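Local coordinates for protein alpha-glucosidase (Pseudoalteromonas sp. K8, PDB 5HQA) that probably hydrolyses alpha-glucosidic linkages as a chloride-activated, calcium-binding family 97 glycoside hydrolase, and holds the inhibitor acarbose in its sugar pocket, at residues T2-P6 with Q79-V83; G109-E113 with E128-F132; H286-T290 with Y334-D338; F299-F305 with F544-Q548. All blocks are in the same frame, centred on the assembly; numbering follows the deposited sequence.

Contact 1: residues T2-P6 with Q79-V83; sequences TVQSP and QHNEV
V3 lies directly against V83 in the tight part of this contact, with V3 CB 3.6 Å from V83 CG1 and both residues buried. In each valine CG1 sits between the backbone N and the carbonyl carbon, and the V3 and V83 CG1 methyls touch at 3.7 Å where the two side chains cross at a slant. CG2, the other branch of V3, passes alongside N81 and packs on its CB at 3.8 Å. Just past this apolar patch the amide of N81 makes the one direct hydrogen bond between the segments, ND2 giving a proton to Q4 O at 2.8 Å with an N-H...O angle of 159°. The oxygen lies close to the plane of the N81 amide, while the donor stands tilted from the carbonyl plane of Q4. Replacing N81 by alanine takes this amide away, and Q4 O would probably be left without its mate from strand 75-89. Toward solvent the fit is looser: the exposed ring of P6 touches mainly backbone, its CG 3.7 Å from Q79 O and 3.9 Å from H80 CA. The axes of strands 2-4 and 79-83 run antiparallel at 175° but 6.7 Å apart; the strands are not paired with each other by backbone bonds and pack face to face, as the layers of a sandwich do, with a side chain on at least one side of each touch. Strand 2-4 pairs with 10-15, V3 bonding I12 through the backbone, whereas strand 75-89 lies between 53-67 and 95-104, whose F101 touches both V3 and V83.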
loop_
_atom_site.group_PDB
_atom_site.type_symbol
_atom_site.label_atom_id
_atom_site.label_comp_id
_atom_site.label_asym_id
_atom_site.label_seq_id
_atom_site.Cartn_x
_atom_site.Cartn_y
_atom_site.Cartn_z
ATOM N N THR A 2 -6.770 -22.736 -23.019
ATOM C CA THR A 2 -7.011 -22.891 -21.591
ATOM C C THR A 2 -5.686 -22.949 -20.850
ATOM O O THR A 2 -4.741 -23.603 -21.306
ATOM C CB THR A 2 -7.813 -24.167 -21.284
ATOM O OG1 THR A 2 -9.092 -24.095 -21.916
ATOM C CG2 THR A 2 -8.018 -24.333 -19.777
ATOM N N VAL A 3 -5.620 -22.266 -19.705
ATOM C CA VAL A 3 -4.515 -22.425 -18.768
ATOM C C VAL A 3 -5.130 -22.565 -17.383
ATOM O O VAL A 3 -6.183 -21.987 -17.099
ATOM C CB VAL A 3 -3.513 -21.241 -18.841
ATOM C CG1 VAL A 3 -4.162 -19.924 -18.381
ATOM C CG2 VAL A 3 -2.232 -21.543 -18.046
ATOM N N GLN A 4 -4.490 -23.371 -16.532
ATOM C CA GLN A 4 -5.001 -23.650 -15.196
ATOM C C GLN A 4 -3.919 -23.398 -14.158
ATOM O O GLN A 4 -2.721 -23.473 -14.447
ATOM C CB GLN A 4 -5.483 -25.103 -15.066
ATOM C CG GLN A 4 -6.375 -25.573 -16.197
ATOM C CD GLN A 4 -6.794 -27.028 -16.030
ATOM O OE1 GLN A 4 -6.367 -27.704 -15.089
ATOM N NE2 GLN A 4 -7.628 -27.514 -16.946
ATOM N N SER A 5 -4.352 -23.121 -12.930
ATOM C CA SER A 5 -3.403 -23.022 -11.838
ATOM C C SER A 5 -2.713 -24.370 -11.636
ATOM O O SER A 5 -3.202 -25.403 -12.100
ATOM C CB SER A 5 -4.108 -22.590 -10.551
ATOM O OG SER A 5 -5.164 -23.485 -10.247
ATOM N N PRO A 6 -1.567 -24.384 -10.951
ATOM C CA PRO A 6 -0.920 -25.672 -10.657
ATOM C C PRO A 6 -1.843 -26.681 -9.990
ATOM O O PRO A 6 -1.805 -27.864 -10.350
ATOM C CB PRO A 6 0.243 -25.262 -9.748
ATOM C CG PRO A 6 0.588 -23.878 -10.225
ATOM C CD PRO A 6 -0.735 -23.240 -10.535
ATOM N N GLN A 79 5.022 -20.272 -8.272
ATOM C CA GLN A 79 4.583 -21.477 -8.978
ATOM C C GLN A 79 3.374 -21.112 -9.821
ATOM O O GLN A 79 2.324 -20.758 -9.276
ATOM C CB GLN A 79 4.232 -22.598 -8.006
ATOM C CG GLN A 79 5.425 -23.102 -7.226
ATOM C CD GLN A 79 5.053 -24.064 -6.102
ATOM O OE1 GLN A 79 3.986 -23.948 -5.490
ATOM N NE2 GLN A 79 5.943 -25.014 -5.822
ATOM N N HIS A 80 3.511 -21.194 -11.142
ATOM C CA HIS A 80 2.385 -20.846 -11.994
ATOM C C HIS A 80 2.520 -21.560 -13.328
ATOM O O HIS A 80 3.611 -21.977 -13.728
ATOM C CB HIS A 80 2.269 -19.325 -12.203
ATOM C CG HIS A 80 3.355 -18.734 -13.052
ATOM N ND1 HIS A 80 4.514 -18.205 -12.519
ATOM C CD2 HIS A 80 3.446 -18.560 -14.395
ATOM C CE1 HIS A 80 5.277 -17.743 -13.498
ATOM N NE2 HIS A 80 4.653 -17.953 -14.646
ATOM N N ASN A 81 1.385 -21.721 -13.997
ATOM C CA ASN A 81 1.368 -22.088 -15.402
ATOM C C ASN A 81 1.126 -20.832 -16.224
ATOM O O ASN A 81 0.467 -19.893 -15.776
ATOM C CB ASN A 81 0.295 -23.134 -15.695
ATOM C CG ASN A 81 0.599 -24.463 -15.053
ATOM O OD1 ASN A 81 1.755 -24.898 -15.024
ATOM N ND2 ASN A 81 -0.428 -25.120 -14.522
ATOM N N GLU A 82 1.674 -20.820 -17.431
ATOM C CA GLU A 82 1.706 -19.628 -18.259
ATOM C C GLU A 82 1.269 -19.995 -19.667
ATOM O O GLU A 82 1.619 -21.066 -20.169
ATOM C CB GLU A 82 3.117 -19.046 -18.266
ATOM C CG GLU A 82 3.310 -17.727 -18.987
ATOM C CD GLU A 82 4.700 -17.158 -18.716
ATOM O OE1 GLU A 82 5.320 -17.556 -17.705
ATOM O OE2 GLU A 82 5.187 -16.333 -19.506
ATOM N N VAL A 83 0.485 -19.127 -20.298
ATOM C CA VAL A 83 0.191 -19.284 -21.717
ATOM C C VAL A 83 0.240 -17.913 -22.371
ATOM O O VAL A 83 -0.270 -16.930 -21.826
ATOM C CB VAL A 83 -1.167 -19.975 -21.975
ATOM C CG1 VAL A 83 -2.338 -19.097 -21.533
ATOM C CG2 VAL A 83 -1.291 -20.369 -23.473
#

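Contact 2: residues G109-E113 with E128-F132; sequences GFRYE and ELTEF
Y112 and F110, on strand 107-114, reach across to T130 between the two sheets of a beta-sandwich, in the N-terminal region related to galactose mutarotases. The segments run roughly antiparallel, their end-to-end directions 159° apart, but the nearest CA atoms, those of Y112 and T130, are 9.9 Å apart, so side chains alone span the gap. The polar part is a relay: Y112 OH donates to T130 OG1 at 2.6 Å, and T130 OG1 donates in turn to E128 OE2, also at 2.6 Å, on the lone pair pointing away from the other carboxylate oxygen. E128 OE2 also meets R229 in a salt bridge, which probably favours the charged carboxylate in this buried setting, and Y112 OH takes a further bond from the backbone N of G39. The apolar part centres on F110. Its CZ lies 4.1 Å from F132 CE2, where the two side chains meet at a slant. T130 divides its branches between the two kinds of contact: with chi1 at -53°, OG1 faces the tyrosine while the methyl CG2 comes in at the edge of the F110 ring, 3.7 Å from CZ.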
loop_
_atom_site.group_PDB
_atom_site.type_symbol
_atom_site.label_atom_id
_atom_site.label_comp_id
_atom_site.label_asym_id
_atom_site.label_seq_id
_atom_site.Cartn_x
_atom_site.Cartn_y
_atom_site.Cartn_z
ATOM N N GLY A 109 -2.798 -13.416 -13.389
ATOM C CA GLY A 109 -2.336 -12.148 -13.933
ATOM C C GLY A 109 -2.293 -12.250 -15.444
ATOM O O GLY A 109 -1.977 -13.309 -15.993
ATOM N N PHE A 110 -2.633 -11.151 -16.121
ATOM C CA PHE A 110 -2.459 -11.138 -17.572
ATOM C C PHE A 110 -2.038 -9.753 -18.046
ATOM O O PHE A 110 -2.329 -8.738 -17.404
ATOM C CB PHE A 110 -3.725 -11.620 -18.331
ATOM C CG PHE A 110 -4.944 -10.745 -18.153
ATOM C CD1 PHE A 110 -5.201 -9.704 -19.030
ATOM C CD2 PHE A 110 -5.852 -10.998 -17.128
ATOM C CE1 PHE A 110 -6.331 -8.903 -18.881
ATOM C CE2 PHE A 110 -6.987 -10.204 -16.969
ATOM C CZ PHE A 110 -7.224 -9.151 -17.848
ATOM N N ARG A 111 -1.332 -9.723 -19.175
ATOM C CA ARG A 111 -0.944 -8.454 -19.773
ATOM C C ARG A 111 -0.922 -8.609 -21.280
ATOM O O ARG A 111 -0.787 -9.713 -21.815
ATOM C CB ARG A 111 0.423 -7.970 -19.273
ATOM C CG ARG A 111 1.588 -8.746 -19.864
ATOM C CD ARG A 111 2.910 -8.133 -19.452
ATOM N NE ARG A 111 4.029 -8.823 -20.085
ATOM C CZ ARG A 111 5.296 -8.650 -19.735
ATOM N NH1 ARG A 111 5.611 -7.810 -18.755
ATOM N NH2 ARG A 111 6.251 -9.321 -20.363
ATOM N N TYR A 112 -1.088 -7.484 -21.965
ATOM C CA TYR A 112 -0.981 -7.451 -23.414
ATOM C C TYR A 112 0.466 -7.229 -23.802
ATOM O O TYR A 112 1.187 -6.473 -23.143
ATOM C CB TYR A 112 -1.807 -6.320 -24.002
ATOM C CG TYR A 112 -3.290 -6.327 -23.721
ATOM C CD1 TYR A 112 -3.797 -5.906 -22.491
ATOM C CD2 TYR A 112 -4.194 -6.689 -24.718
ATOM C CE1 TYR A 112 -5.173 -5.865 -22.256
ATOM C CE2 TYR A 112 -5.556 -6.659 -24.493
ATOM C CZ TYR A 112 -6.042 -6.238 -23.266
ATOM O OH TYR A 112 -7.405 -6.203 -23.071
ATOM N N GLU A 113 0.880 -7.868 -24.888
ATOM C CA GLU A 113 2.191 -7.637 -25.482
ATOM C C GLU A 113 1.954 -7.351 -26.955
ATOM O O GLU A 113 1.585 -8.248 -27.718
ATOM C CB GLU A 113 3.121 -8.834 -25.255
ATOM C CG GLU A 113 3.381 -9.050 -23.761
ATOM C CD GLU A 113 4.180 -10.304 -23.439
ATOM O OE1 GLU A 113 4.642 -10.992 -24.379
ATOM O OE2 GLU A 113 4.338 -10.602 -22.227
ATOM N N GLU A 128 -8.644 1.165 -23.053
ATOM C CA GLU A 128 -8.325 -0.249 -22.939
ATOM C C GLU A 128 -9.645 -0.988 -22.731
ATOM O O GLU A 128 -10.399 -0.657 -21.809
ATOM C CB GLU A 128 -7.352 -0.508 -21.785
ATOM C CG GLU A 128 -6.951 -1.971 -21.690
ATOM C CD GLU A 128 -5.967 -2.260 -20.570
ATOM O OE1 GLU A 128 -5.091 -1.403 -20.297
ATOM O OE2 GLU A 128 -6.067 -3.357 -19.969
ATOM N N LEU A 129 -9.940 -1.955 -23.601
ATOM C CA LEU A 129 -11.249 -2.606 -23.607
ATOM C C LEU A 129 -11.370 -3.729 -22.582
ATOM O O LEU A 129 -12.461 -4.295 -22.441
ATOM C CB LEU A 129 -11.554 -3.152 -25.006
ATOM C CG LEU A 129 -11.599 -2.087 -26.108
ATOM C CD1 LEU A 129 -11.888 -2.731 -27.460
ATOM C CD2 LEU A 129 -12.645 -1.016 -25.790
ATOM N N THR A 130 -10.282 -4.059 -21.882
ATOM C CA THR A 130 -10.262 -5.097 -20.858
ATOM C C THR A 130 -11.472 -5.015 -19.941
ATOM O O THR A 130 -11.768 -3.958 -19.377
ATOM C CB THR A 130 -8.997 -4.943 -20.019
ATOM O OG1 THR A 130 -7.866 -4.912 -20.890
ATOM C CG2 THR A 130 -8.873 -6.097 -18.994
ATOM N N GLU A 131 -12.144 -6.148 -19.760
ATOM C CA GLU A 131 -13.259 -6.242 -18.832
ATOM C C GLU A 131 -12.976 -7.292 -17.766
ATOM O O GLU A 131 -12.113 -8.165 -17.924
ATOM C CB GLU A 131 -14.575 -6.590 -19.553
ATOM C CG GLU A 131 -15.072 -5.518 -20.526
ATOM C CD GLU A 131 -16.184 -6.031 -21.436
ATOM O OE1 GLU A 131 -16.382 -7.276 -21.518
ATOM O OE2 GLU A 131 -16.859 -5.194 -22.085
ATOM N N PHE A 132 -13.729 -7.180 -16.670
ATOM C CA PHE A 132 -13.828 -8.188 -15.615
ATOM C C PHE A 132 -15.330 -8.371 -15.406
ATOM O O PHE A 132 -15.946 -7.620 -14.646
ATOM C CB PHE A 132 -13.118 -7.730 -14.333
ATOM C CG PHE A 132 -11.703 -7.250 -14.562
ATOM C CD1 PHE A 132 -11.453 -5.945 -14.947
ATOM C CD2 PHE A 132 -10.625 -8.113 -14.399
ATOM C CE1 PHE A 132 -10.154 -5.506 -15.161
ATOM C CE2 PHE A 132 -9.332 -7.683 -14.608
ATOM C CZ PHE A 132 -9.094 -6.376 -14.994
#

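Contact 3: residues H286-T290 with Y334-D338; sequences HGATT and YDDFD
H286 and D336 are joined side chain to side chain: ND1 donates to D336 OD2 at 2.8 Å, and the N-H...O angle of 179° makes it straight. The carboxylate is met on its syn side, and its plane lies only 16° from that of the imidazole. The same ring meets Y334 at a slant, planes 77° apart, with H286 CE1 3.5 Å from Y334 CD2. T289 adds its methyl, CG2 lying 3.5 Å from D336 OD2.

At the other end, T290 ties the backbones together. T290 N donates to D336 O at 2.9 Å, in the carbonyl plane, and T290 OG1 accepts from D338 N at 2.9 Å. Between these two ends F337 packs its ring by A288, CD2 being 4.2 Å from A288 CB.

Farther out, the backbone N of A288 lies over one face of the H286 ring, and H286 NE2 bonds G312 O, so both ring nitrogens are engaged and the imidazole is held against rotation. A type I beta turn from Y334 to F337 presents D336, while V310 of the strand 307-310 backs both A288 and F337. T289 and D338 are N-caps, their side chains reaching the backbone N of N292 and of A341. The contact thus joins the loops that lead into helices 290-303 and 339-349, successive outer helices of the TIM-barrel catalytic region.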
loop_
_atom_site.group_PDB
_atom_site.type_symbol
_atom_site.label_atom_id
_atom_site.label_comp_id
_atom_site.label_asym_id
_atom_site.label_seq_id
_atom_site.Cartn_x
_atom_site.Cartn_y
_atom_site.Cartn_z
ATOM N N HIS A 286 6.249 26.879 15.936
ATOM C CA HIS A 286 6.869 26.128 14.849
ATOM C C HIS A 286 7.403 24.789 15.352
ATOM O O HIS A 286 8.145 24.733 16.336
ATOM C CB HIS A 286 7.999 26.951 14.232
ATOM C CG HIS A 286 8.545 26.366 12.966
ATOM N ND1 HIS A 286 9.852 26.544 12.566
ATOM C CD2 HIS A 286 7.955 25.612 12.009
ATOM C CE1 HIS A 286 10.042 25.922 11.415
ATOM N NE2 HIS A 286 8.908 25.350 11.054
ATOM N N GLY A 287 7.015 23.702 14.684
ATOM C CA GLY A 287 7.472 22.392 15.124
ATOM C C GLY A 287 8.945 22.150 14.827
ATOM O O GLY A 287 9.697 21.680 15.686
ATOM N N ALA A 288 9.379 22.487 13.608
ATOM C CA ALA A 288 10.691 22.090 13.088
ATOM C C ALA A 288 11.763 23.086 13.527
ATOM O O ALA A 288 12.229 23.926 12.757
ATOM C CB ALA A 288 10.638 21.978 11.569
ATOM N N THR A 289 12.172 22.979 14.784
ATOM C CA THR A 289 13.290 23.757 15.290
ATOM C C THR A 289 14.435 22.831 15.666
ATOM O O THR A 289 14.245 21.637 15.914
ATOM C CB THR A 289 12.894 24.586 16.512
ATOM O OG1 THR A 289 12.709 23.716 17.637
ATOM C CG2 THR A 289 11.617 25.345 16.243
ATOM N N THR A 290 15.637 23.408 15.717
ATOM C CA THR A 290 16.806 22.656 16.160
ATOM C C THR A 290 16.568 22.047 17.539
ATOM O O THR A 290 16.800 20.851 17.758
ATOM C CB THR A 290 18.031 23.574 16.174
ATOM O OG1 THR A 290 18.196 24.166 14.879
ATOM C CG2 THR A 290 19.282 22.795 16.531
ATOM N N TYR A 334 14.266 26.883 7.173
ATOM C CA TYR A 334 13.983 28.032 8.018
ATOM C C TYR A 334 15.198 28.363 8.884
ATOM O O TYR A 334 16.053 27.512 9.163
ATOM C CB TYR A 334 12.780 27.757 8.919
ATOM C CG TYR A 334 11.417 27.811 8.255
ATOM C CD1 TYR A 334 10.876 29.017 7.842
ATOM C CD2 TYR A 334 10.653 26.659 8.090
ATOM C CE1 TYR A 334 9.617 29.080 7.254
ATOM C CE2 TYR A 334 9.392 26.708 7.502
ATOM C CZ TYR A 334 8.878 27.928 7.087
ATOM O OH TYR A 334 7.626 28.006 6.502
ATOM N N ASP A 335 15.253 29.615 9.343
ATOM C CA ASP A 335 16.379 30.055 10.162
ATOM C C ASP A 335 16.464 29.339 11.503
ATOM O O ASP A 335 17.538 29.339 12.116
ATOM C CB ASP A 335 16.301 31.559 10.411
ATOM C CG ASP A 335 16.566 32.358 9.166
ATOM O OD1 ASP A 335 17.082 31.768 8.186
ATOM O OD2 ASP A 335 16.268 33.575 9.169
ATOM N N ASP A 336 15.373 28.749 11.990
ATOM C CA ASP A 336 15.416 28.075 13.279
ATOM C C ASP A 336 15.653 26.579 13.139
ATOM O O ASP A 336 15.542 25.849 14.129
ATOM C CB ASP A 336 14.141 28.357 14.086
ATOM C CG ASP A 336 12.867 27.981 13.344
ATOM O OD1 ASP A 336 12.939 27.641 12.143
ATOM O OD2 ASP A 336 11.787 28.036 13.974
ATOM N N PHE A 337 16.010 26.115 11.943
ATOM C CA PHE A 337 16.307 24.707 11.688
ATOM C C PHE A 337 17.736 24.624 11.159
ATOM O O PHE A 337 17.984 24.897 9.980
ATOM C CB PHE A 337 15.304 24.112 10.707
ATOM C CG PHE A 337 15.401 22.622 10.570
ATOM C CD1 PHE A 337 16.080 22.052 9.510
ATOM C CD2 PHE A 337 14.811 21.789 11.507
ATOM C CE1 PHE A 337 16.162 20.671 9.382
ATOM C CE2 PHE A 337 14.886 20.410 11.381
ATOM C CZ PHE A 337 15.562 19.853 10.319
ATOM N N ASP A 338 18.673 24.236 12.023
ATOM C CA ASP A 338 20.109 24.247 11.716
ATOM C C ASP A 338 20.495 22.851 11.236
ATOM O O ASP A 338 20.814 21.972 12.039
ATOM C CB ASP A 338 20.894 24.668 12.959
ATOM C CG ASP A 338 22.381 24.856 12.696
ATOM O OD1 ASP A 338 22.911 24.316 11.703
ATOM O OD2 ASP A 338 23.028 25.540 13.514
#

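Contact 4: residues F299-F305 with F544-Q548; sequences FAAKYGF and FQFIQ
Helices 299-303 and 544-548 lie nearly perpendicular, at 85° with their axes 12.3 Å apart, and F299, Y303 and F305 bridge that gap to F544. The CB bond of F544 points toward the other segment, and with CG anti to the backbone N (chi1 -169°) the ring carries on that way. Its edge turns to the face of Y303 in an offset edge-to-face pair, planes 62° apart, with CE2 3.9 Å from Y303 CG. F305 meets the same ring rim to rim, its CE1 3.5 Å from F544 CZ, while F299 approaches obliquely, CZ to CZ at 3.8 Å. With a leucine in place of F544, the edge directed at Y303 would be lost and a gap would probably open among the three aromatic rings around it.

Beside the cluster, I547 CG2 packs at the edge of F305, 4.0 Å from CZ. Q548 brings its amide NE2 to the edge of the Y303 ring, 3.4 Å from CD1, the amide plane steeply inclined to the ring. Next to it the contact becomes wet, waters lying between the carbonyls of Y303 and G304 and that of Q548. G304, the first residue past the helix, has positive phi, and the chain turns there, with F305 following into the cluster. Y537 stacks on F544, and I267 of strand 264-269 touches F299 and F305. This is an aromatic cluster packing an outer helix of the TIM barrel against helix 541-549.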
loop_
_atom_site.group_PDB
_atom_site.type_symbol
_atom_site.label_atom_id
_atom_site.label_comp_id
_atom_site.label_asym_id
_atom_site.label_seq_id
_atom_site.Cartn_x
_atom_site.Cartn_y
_atom_site.Cartn_z
ATOM N N PHE A 299 15.068 11.267 22.548
ATOM C CA PHE A 299 14.054 10.264 22.848
ATOM C C PHE A 299 14.241 9.028 21.979
ATOM O O PHE A 299 14.207 7.895 22.474
ATOM C CB PHE A 299 12.659 10.871 22.647
ATOM C CG PHE A 299 11.523 9.933 22.969
ATOM C CD1 PHE A 299 10.996 9.878 24.251
ATOM C CD2 PHE A 299 10.968 9.121 21.982
ATOM C CE1 PHE A 299 9.946 9.024 24.547
ATOM C CE2 PHE A 299 9.922 8.263 22.274
ATOM C CZ PHE A 299 9.407 8.217 23.563
ATOM N N ALA A 300 14.436 9.231 20.672
ATOM C CA ALA A 300 14.638 8.101 19.769
ATOM C C ALA A 300 15.853 7.279 20.173
ATOM O O ALA A 300 15.805 6.042 20.168
ATOM C CB ALA A 300 14.782 8.593 18.330
ATOM N N ALA A 301 16.951 7.943 20.544
ATOM C CA ALA A 301 18.147 7.208 20.943
ATOM C C ALA A 301 17.893 6.389 22.204
ATOM O O ALA A 301 18.363 5.252 22.319
ATOM C CB ALA A 301 19.316 8.172 21.153
ATOM N N LYS A 302 17.143 6.947 23.156
ATOM C CA LYS A 302 16.929 6.246 24.415
ATOM C C LYS A 302 15.991 5.054 24.252
ATOM O O LYS A 302 16.170 4.030 24.922
ATOM C CB LYS A 302 16.391 7.220 25.467
ATOM C CG LYS A 302 16.086 6.589 26.811
ATOM C CD LYS A 302 15.755 7.638 27.859
ATOM C CE LYS A 302 15.518 6.985 29.219
ATOM N NZ LYS A 302 15.467 8.001 30.304
ATOM N N TYR A 303 15.002 5.149 23.362
ATOM C CA TYR A 303 13.941 4.152 23.308
ATOM C C TYR A 303 13.991 3.271 22.068
ATOM O O TYR A 303 13.081 2.465 21.859
ATOM C CB TYR A 303 12.583 4.844 23.448
ATOM C CG TYR A 303 12.411 5.387 24.847
ATOM C CD1 TYR A 303 12.171 4.527 25.913
ATOM C CD2 TYR A 303 12.534 6.746 25.116
ATOM C CE1 TYR A 303 12.028 5.005 27.206
ATOM C CE2 TYR A 303 12.399 7.236 26.416
ATOM C CZ TYR A 303 12.143 6.357 27.452
ATOM O OH TYR A 303 12.002 6.821 28.739
ATOM N N GLY A 304 15.034 3.386 21.249
ATOM C CA GLY A 304 15.252 2.423 20.190
ATOM C C GLY A 304 14.600 2.725 18.858
ATOM O O GLY A 304 14.160 1.803 18.165
ATOM N N PHE A 305 14.551 3.996 18.463
ATOM C CA PHE A 305 14.004 4.383 17.171
ATOM C C PHE A 305 15.123 4.859 16.257
ATOM O O PHE A 305 16.069 5.511 16.705
ATOM C CB PHE A 305 12.926 5.453 17.343
ATOM C CG PHE A 305 11.719 4.944 18.076
ATOM C CD1 PHE A 305 11.669 4.975 19.459
ATOM C CD2 PHE A 305 10.661 4.378 17.381
ATOM C CE1 PHE A 305 10.573 4.474 20.141
ATOM C CE2 PHE A 305 9.555 3.878 18.056
ATOM C CZ PHE A 305 9.512 3.925 19.438
ATOM N N PHE A 544 4.117 0.923 26.070
ATOM C CA PHE A 544 5.132 1.355 25.114
ATOM C C PHE A 544 6.160 0.262 24.853
ATOM O O PHE A 544 6.780 0.237 23.781
ATOM C CB PHE A 544 5.812 2.623 25.641
ATOM C CG PHE A 544 6.685 3.322 24.627
ATOM C CD1 PHE A 544 6.246 3.519 23.327
ATOM C CD2 PHE A 544 7.931 3.820 24.996
ATOM C CE1 PHE A 544 7.040 4.181 22.408
ATOM C CE2 PHE A 544 8.734 4.483 24.081
ATOM C CZ PHE A 544 8.288 4.656 22.784
ATOM N N GLN A 545 6.348 -0.653 25.812
ATOM C CA GLN A 545 7.331 -1.721 25.635
ATOM C C GLN A 545 7.039 -2.563 24.395
ATOM O O GLN A 545 7.975 -3.026 23.728
ATOM C CB GLN A 545 7.380 -2.607 26.883
ATOM C CG GLN A 545 8.527 -3.613 26.870
ATOM C CD GLN A 545 9.888 -2.938 26.907
ATOM O OE1 GLN A 545 10.196 -2.171 27.826
ATOM N NE2 GLN A 545 10.709 -3.215 25.902
ATOM N N PHE A 546 5.762 -2.764 24.049
ATOM C CA PHE A 546 5.487 -3.537 22.842
ATOM C C PHE A 546 6.019 -2.835 21.602
ATOM O O PHE A 546 6.590 -3.477 20.712
ATOM C CB PHE A 546 3.998 -3.812 22.663
ATOM C CG PHE A 546 3.723 -4.676 21.468
ATOM C CD1 PHE A 546 3.966 -6.046 21.527
ATOM C CD2 PHE A 546 3.294 -4.120 20.267
ATOM C CE1 PHE A 546 3.750 -6.859 20.411
ATOM C CE2 PHE A 546 3.077 -4.923 19.151
ATOM C CZ PHE A 546 3.310 -6.295 19.226
ATOM N N ILE A 547 5.829 -1.516 21.515
ATOM C CA ILE A 547 6.328 -0.772 20.364
ATOM C C ILE A 547 7.850 -0.810 20.328
ATOM O O ILE A 547 8.458 -0.920 19.258
ATOM C CB ILE A 547 5.794 0.672 20.395
ATOM C CG1 ILE A 547 4.267 0.667 20.356
ATOM C CG2 ILE A 547 6.356 1.476 19.227
ATOM C CD1 ILE A 547 3.636 2.070 20.355
ATOM N N GLN A 548 8.491 -0.725 21.496
ATOM C CA GLN A 548 9.943 -0.837 21.538
ATOM C C GLN A 548 10.409 -2.204 21.070
ATOM O O GLN A 548 11.473 -2.317 20.454
ATOM C CB GLN A 548 10.452 -0.585 22.950
ATOM C CG GLN A 548 10.289 0.842 23.422
ATOM C CD GLN A 548 10.740 0.990 24.852
ATOM O OE1 GLN A 548 9.951 0.826 25.777
ATOM N NE2 GLN A 548 12.023 1.261 25.045
HETATM O O HOH W 1 14.318 -0.140 23.563
HETATM O O HOH W 2 13.491 -0.519 20.962
HETATM O O HOH W 3 13.739 -1.348 18.166
#

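How the contacts relate
Along the chain, contact 1 closes before contact 2 opens, and both close before contacts 3 and 4. Contacts 1 and 2 lie in the N-terminal beta-sandwich with centres about 17 Å apart; each bridges the same two antiparallel sheets, using strands 75-89 and 107-114 on one side and 2-4 and 122-134 on the other. Contacts 3 and 4 belong to the TIM-barrel part, centres about 24 Å apart, and share helix 290-303: contact 3 holds its start, contact 4 its end. Their segments alternate in sequence. About 47 to 57 Å separate the centres of the two pairs, so sandwich and barrel are tied up separately, each pair within its own domain.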